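Peptidyl-prolyl cis-trans isomerase (Hirschia baltica, PDB 5EX2) probably catalyses the cis-trans isomerisation of peptide bonds preceding proline, as expected of a periplasmic cyclophilin-type folding helper. Local coordinates at residues P45-Q50 with D93-F98; P87-V92 with S166-F171. One frame throughout, in Å; residues are numbered along the deposited sequence.

Interaction 1: P45-Q50 with D93-F98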
loop_
_atom_site.group_PDB
_atom_site.type_symbol
_atom_site.label_atom_id
_atom_site.label_comp_id
_atom_site.label_asym_id
_atom_site.label_seq_id
_atom_site.Cartn_x
_atom_site.Cartn_y
_atom_site.Cartn_z
ATOM N N PRO A 45 11.604 1.382 -3.263
ATOM C CA PRO A 45 11.963 2.759 -3.619
ATOM C C PRO A 45 11.814 3.083 -5.104
ATOM O O PRO A 45 11.315 4.154 -5.446
ATOM C CB PRO A 45 13.437 2.865 -3.216
ATOM C CG PRO A 45 13.908 1.480 -2.976
ATOM C CD PRO A 45 12.709 0.673 -2.597
ATOM N N ASN A 46 12.243 2.186 -5.985
ATOM C CA ASN A 46 12.180 2.496 -7.411
ATOM C C ASN A 46 10.755 2.454 -7.930
ATOM O O ASN A 46 10.389 3.204 -8.828
ATOM C CB ASN A 46 13.072 1.545 -8.201
ATOM C CG ASN A 46 14.531 1.755 -7.896
ATOM O OD1 ASN A 46 14.986 2.889 -7.745
ATOM N ND2 ASN A 46 15.279 0.668 -7.796
ATOM N N HIS A 47 9.921 1.587 -7.374
ATOM C CA HIS A 47 8.516 1.596 -7.773
ATOM C C HIS A 47 7.810 2.850 -7.304
ATOM O O HIS A 47 7.008 3.414 -8.036
ATOM C CB HIS A 47 7.800 0.358 -7.247
ATOM C CG HIS A 47 8.001 -0.847 -8.109
ATOM N ND1 HIS A 47 9.176 -1.562 -8.109
ATOM C CD2 HIS A 47 7.201 -1.431 -9.031
ATOM C CE1 HIS A 47 9.088 -2.551 -8.986
ATOM N NE2 HIS A 47 7.900 -2.493 -9.559
ATOM N N VAL A 48 8.117 3.305 -6.098
ATOM C CA VAL A 48 7.512 4.538 -5.608
ATOM C C VAL A 48 7.896 5.718 -6.499
ATOM O O VAL A 48 7.046 6.556 -6.833
ATOM C CB VAL A 48 7.915 4.785 -4.136
ATOM C CG1 VAL A 48 7.663 6.226 -3.690
ATOM C CG2 VAL A 48 7.178 3.798 -3.248
ATOM N N ALA A 49 9.154 5.780 -6.919
ATOM C CA ALA A 49 9.572 6.836 -7.832
ATOM C C ALA A 49 8.824 6.700 -9.160
ATOM O O ALA A 49 8.399 7.687 -9.760
ATOM C CB ALA A 49 11.069 6.803 -8.057
ATOM N N GLN A 50 8.672 5.470 -9.633
ATOM C CA GLN A 50 7.937 5.222 -10.876
ATOM C C GLN A 50 6.500 5.703 -10.789
ATOM O O GLN A 50 5.993 6.352 -11.707
ATOM C CB GLN A 50 7.974 3.737 -11.208
ATOM C CG GLN A 50 7.255 3.331 -12.492
ATOM C CD GLN A 50 8.089 3.523 -13.745
ATOM O OE1 GLN A 50 9.180 4.089 -13.710
ATOM N NE2 GLN A 50 7.582 3.017 -14.864
ATOM N N ASP A 93 12.728 -2.502 -12.592
ATOM C CA ASP A 93 13.145 -3.827 -12.150
ATOM C C ASP A 93 12.365 -4.240 -10.918
ATOM O O ASP A 93 12.026 -3.406 -10.070
ATOM C CB ASP A 93 14.645 -3.869 -11.838
ATOM C CG ASP A 93 15.510 -3.926 -13.084
ATOM O OD1 ASP A 93 14.955 -4.027 -14.193
ATOM O OD2 ASP A 93 16.752 -3.877 -12.945
ATOM N N GLY A 94 12.110 -5.538 -10.804
ATOM C CA GLY A 94 11.347 -6.059 -9.690
ATOM C C GLY A 94 11.966 -5.680 -8.356
ATOM O O GLY A 94 13.194 -5.660 -8.196
ATOM N N GLU A 95 11.093 -5.363 -7.408
ATOM C CA GLU A 95 11.453 -5.073 -6.032
ATOM C C GLU A 95 10.515 -5.894 -5.172
ATOM O O GLU A 95 9.526 -5.374 -4.637
ATOM C CB GLU A 95 11.323 -3.580 -5.707
ATOM C CG GLU A 95 12.418 -2.708 -6.278
ATOM C CD GLU A 95 12.180 -1.237 -6.001
ATOM O OE1 GLU A 95 11.063 -0.750 -6.301
ATOM O OE2 GLU A 95 13.105 -0.561 -5.492
ATOM N N PHE A 96 10.816 -7.177 -5.020
ATOM C CA PHE A 96 9.884 -8.086 -4.376
ATOM C C PHE A 96 10.145 -8.218 -2.882
ATOM O O PHE A 96 9.267 -8.620 -2.119
ATOM C CB PHE A 96 9.961 -9.470 -5.018
ATOM C CG PHE A 96 9.763 -9.478 -6.521
ATOM C CD1 PHE A 96 8.990 -8.540 -7.164
ATOM C CD2 PHE A 96 10.371 -10.459 -7.285
ATOM C CE1 PHE A 96 8.836 -8.596 -8.547
ATOM C CE2 PHE A 96 10.208 -10.509 -8.660
ATOM C CZ PHE A 96 9.445 -9.571 -9.282
ATOM N N VAL A 97 11.373 -7.920 -2.492
ATOM C CA VAL A 97 11.769 -7.937 -1.089
ATOM C C VAL A 97 12.680 -6.750 -0.860
ATOM O O VAL A 97 13.172 -6.144 -1.813
ATOM C CB VAL A 97 12.505 -9.238 -0.693
ATOM C CG1 VAL A 97 11.634 -10.454 -0.915
ATOM C CG2 VAL A 97 13.812 -9.384 -1.461
ATOM N N PHE A 98 12.905 -6.403 0.400
ATOM C CA PHE A 98 13.893 -5.399 0.730
ATOM C C PHE A 98 14.764 -5.922 1.858
ATOM O O PHE A 98 14.369 -6.817 2.601
ATOM C CB PHE A 98 13.243 -4.051 1.083
ATOM C CG PHE A 98 12.400 -4.041 2.326
ATOM C CD1 PHE A 98 11.138 -4.605 2.338
ATOM C CD2 PHE A 98 12.845 -3.388 3.466
ATOM C CE1 PHE A 98 10.350 -4.554 3.477
ATOM C CE2 PHE A 98 12.064 -3.341 4.601
ATOM C CZ PHE A 98 10.816 -3.923 4.608
HETATM O O HOH W 1 13.921 -1.562 -9.205
#

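Interaction 2: P87-V92 with S166-F171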
loop_
_atom_site.group_PDB
_atom_site.type_symbol
_atom_site.label_atom_id
_atom_site.label_comp_id
_atom_site.label_asym_id
_atom_site.label_seq_id
_atom_site.Cartn_x
_atom_site.Cartn_y
_atom_site.Cartn_z
ATOM N N PRO A 87 3.037 4.425 -24.346
ATOM C CA PRO A 87 3.555 5.625 -23.698
ATOM C C PRO A 87 5.067 5.653 -23.674
ATOM O O PRO A 87 5.724 4.610 -23.747
ATOM C CB PRO A 87 2.993 5.530 -22.289
ATOM C CG PRO A 87 2.853 4.069 -22.042
ATOM C CD PRO A 87 2.455 3.483 -23.376
ATOM N N ASP A 88 5.610 6.855 -23.559
ATOM C CA ASP A 88 7.029 7.031 -23.333
ATOM C C ASP A 88 7.366 6.714 -21.875
ATOM O O ASP A 88 7.406 7.601 -21.016
ATOM C CB ASP A 88 7.442 8.454 -23.682
ATOM C CG ASP A 88 8.907 8.710 -23.428
ATOM O OD1 ASP A 88 9.669 7.732 -23.228
ATOM O OD2 ASP A 88 9.305 9.893 -23.430
ATOM N N LEU A 89 7.591 5.437 -21.586
ATOM C CA LEU A 89 7.718 4.997 -20.207
ATOM C C LEU A 89 8.529 3.714 -20.165
ATOM O O LEU A 89 8.255 2.795 -20.937
ATOM C CB LEU A 89 6.333 4.787 -19.601
ATOM C CG LEU A 89 6.267 4.442 -18.126
ATOM C CD1 LEU A 89 6.872 5.553 -17.284
ATOM C CD2 LEU A 89 4.813 4.220 -17.771
ATOM N N GLU A 90 9.543 3.675 -19.307
ATOM C CA GLU A 90 10.386 2.496 -19.162
ATOM C C GLU A 90 9.917 1.607 -18.023
ATOM O O GLU A 90 9.287 2.067 -17.059
ATOM C CB GLU A 90 11.845 2.902 -18.936
ATOM C CG GLU A 90 12.466 3.662 -20.100
ATOM C CD GLU A 90 12.522 2.840 -21.374
ATOM O OE1 GLU A 90 12.887 1.647 -21.297
ATOM O OE2 GLU A 90 12.186 3.384 -22.448
ATOM N N ALA A 91 10.247 0.328 -18.131
ATOM C CA ALA A 91 9.933 -0.626 -17.089
ATOM C C ALA A 91 10.822 -0.391 -15.881
ATOM O O ALA A 91 11.846 0.299 -15.957
ATOM C CB ALA A 91 10.103 -2.046 -17.609
ATOM N N VAL A 92 10.413 -0.974 -14.764
ATOM C CA VAL A 92 11.169 -0.886 -13.529
ATOM C C VAL A 92 11.502 -2.300 -13.063
ATOM O O VAL A 92 10.667 -3.192 -13.144
ATOM C CB VAL A 92 10.366 -0.094 -12.463
ATOM C CG1 VAL A 92 8.944 -0.623 -12.340
ATOM C CG2 VAL A 92 11.080 -0.092 -11.126
ATOM N N SER A 166 9.274 -6.587 -15.774
ATOM C CA SER A 166 8.351 -6.023 -16.756
ATOM C C SER A 166 7.336 -5.047 -16.156
ATOM O O SER A 166 6.513 -4.488 -16.882
ATOM C CB SER A 166 7.616 -7.151 -17.475
ATOM O OG SER A 166 6.821 -7.900 -16.575
ATOM N N GLY A 167 7.396 -4.812 -14.852
ATOM C CA GLY A 167 6.512 -3.836 -14.238
ATOM C C GLY A 167 6.756 -2.481 -14.864
ATOM O O GLY A 167 7.889 -2.141 -15.190
ATOM N N LYS A 168 5.693 -1.713 -15.080
ATOM C CA LYS A 168 5.835 -0.432 -15.771
ATOM C C LYS A 168 4.781 0.560 -15.335
ATOM O O LYS A 168 5.099 1.547 -14.676
ATOM C CB LYS A 168 5.772 -0.628 -17.285
ATOM C CG LYS A 168 6.027 0.661 -18.055
ATOM C CD LYS A 168 6.152 0.423 -19.549
ATOM C CE LYS A 168 4.835 0.026 -20.177
ATOM N NZ LYS A 168 5.036 -0.320 -21.615
ATOM N N ASP A 169 3.531 0.308 -15.719
ATOM C CA ASP A 169 2.421 1.210 -15.390
ATOM C C ASP A 169 1.262 0.506 -14.693
ATOM O O ASP A 169 0.670 1.033 -13.768
ATOM C CB ASP A 169 1.910 1.921 -16.649
ATOM C CG ASP A 169 1.633 0.986 -17.810
ATOM O OD1 ASP A 169 1.915 -0.233 -17.749
ATOM O OD2 ASP A 169 1.126 1.509 -18.822
ATOM N N GLN A 170 0.952 -0.711 -15.115
ATOM C CA GLN A 170 -0.190 -1.415 -14.555
ATOM C C GLN A 170 0.044 -1.777 -13.111
ATOM O O GLN A 170 1.132 -2.225 -12.742
ATOM C CB GLN A 170 -0.503 -2.672 -15.361
ATOM C CG GLN A 170 -0.936 -2.358 -16.768
ATOM C CD GLN A 170 -1.360 -3.572 -17.537
ATOM O OE1 GLN A 170 -2.218 -4.330 -17.093
ATOM N NE2 GLN A 170 -0.766 -3.764 -18.706
ATOM N N PHE A 171 -0.996 -1.607 -12.305
ATOM C CA PHE A 171 -0.936 -1.824 -10.868
ATOM C C PHE A 171 -2.139 -2.641 -10.443
ATOM O O PHE A 171 -3.113 -2.765 -11.194
ATOM C CB PHE A 171 -0.949 -0.497 -10.120
ATOM C CG PHE A 171 -2.174 0.296 -10.399
ATOM C CD1 PHE A 171 -2.221 1.175 -11.458
ATOM C CD2 PHE A 171 -3.310 0.105 -9.636
ATOM C CE1 PHE A 171 -3.385 1.870 -11.745
ATOM C CE2 PHE A 171 -4.472 0.790 -9.913
ATOM C CZ PHE A 171 -4.511 1.673 -10.974
HETATM O O HOH W 2 5.948 2.258 -22.694
HETATM O O HOH W 3 9.097 -5.350 -12.651
#

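Interaction 1: P45-Q50 with D93-F98
E95 OE1 is the best-held polar atom, gripped by two N-H groups of a single residue, H47. The ring donor is the nearer: H47 ND1 lies 2.7 Å from OE1, with an N-H...O angle of 165°, meeting the anti lone pair of the oxygen. The backbone donor, H47 N, sits 2.8 Å from OE1 and uses the syn lone pair at a more bent 148°. E95 OE2 takes its own backbone partner through its syn lone pair, N46 N at 2.9 Å, so the carboxylate straddles two successive amides in the first turn of helix 45-57. Three bonds spread over both oxygens fix its rotation.

E95 reaches this position with CG anti to its carbonyl carbon and the chain extended beyond. The E95 and H47 side chains run antiparallel, their carboxylate and ring planes nearly coplanar, 25° apart. OE1 therefore lies at the imidazole edge, in the ring plane, not over a face. On the same edge, H47 CE1 comes 3.2 Å from D93 O. P45 closes the other flank, its CD 3.2 Å from E95 OE2. The N46 side chain runs across E95 at about a right angle, its amide nearly parallel to the carboxylate, and joins the loop through a water, which accepts from ND2 at 3.0 Å and donates to D93 O at 2.8 Å.

The start of a helix and the ND1 donor would both be expected to favour an ionised carboxylate. The loop side is held in turn by S186 OG and N165 OD1, which bond to the backbone N of E95 and G94. The geometry is that of a His-carboxylate hydrogen bond combined with carboxylate binding of first-turn helix amides, fastening loop 93-98 to helix 45-57 of the cyclophilin domain.

Interaction 2: P87-V92 with S166-F171
L89 and K168 pass at a slant, aliphatic part against aliphatic part. Both side chains leave with CG anti to their own backbone N, which brings L89 CD2 within 3.8 Å of K168 CG. The same methyl reaches D169 CB at 3.9 Å, so one leucine branch bears on two consecutive residues.

Beyond CG the lysine follows the opposing backbone: its CD is 3.5 Å from L89 O, and a bend at chi3 (69°) then swings CE away from L89 O, leaving NZ to reach the carbonyls through a water. NZ donates a hydrogen bond to this water, 2.9 Å away, and the water donates to both P87 O and L89 O. The charge thus meets two carbonyls indirectly, through one shared water. An alanine in place of K168 would probably leave L89 less well packed and deprive this water of its ammonium donor.

At the other end the backbones meet directly. V92 N donates to G167 O at 2.8 Å, nearly straight at 164°, although the donor lies 25° out of the carbonyl plane. V92 CG1, in the crowded position between backbone N and carbonyl carbon, comes 3.4 Å from the same G167 O. A second water replaces a direct return bond, accepting from G167 N at 2.8 Å and donating to V92 O at 2.7 Å.

Helix 45-57 backs the contact, with V54 touching L89, while D169 OD2 bonds to I79 N of helix 79-83. This is irregular loop-to-loop packing with water bridges, joining the excursion after helix 79-83 to the segment that leads into strand 171-174 of the cyclophilin barrel.

In the fold
Interactions 1 and 2, with centres about 12 Å apart, share a continuous loop: V92 of one contact runs straight into D93 of the other. Interaction 1 is a surface contact, governed by a carboxylate at a helix start; interaction 2 is partly buried and relies on aliphatic packing, one backbone bond and bridging waters. Neither is a central core contact, their centres lying about 13 and 18 Å from that of the chain. Helix 45-57 connects them. Q50 NE2 probably donates to both K168 O and E90 O, spanning the two sides of interaction 2, while V92 CG1 packs over the face of the H47 ring at NE2, 3.5 Å away.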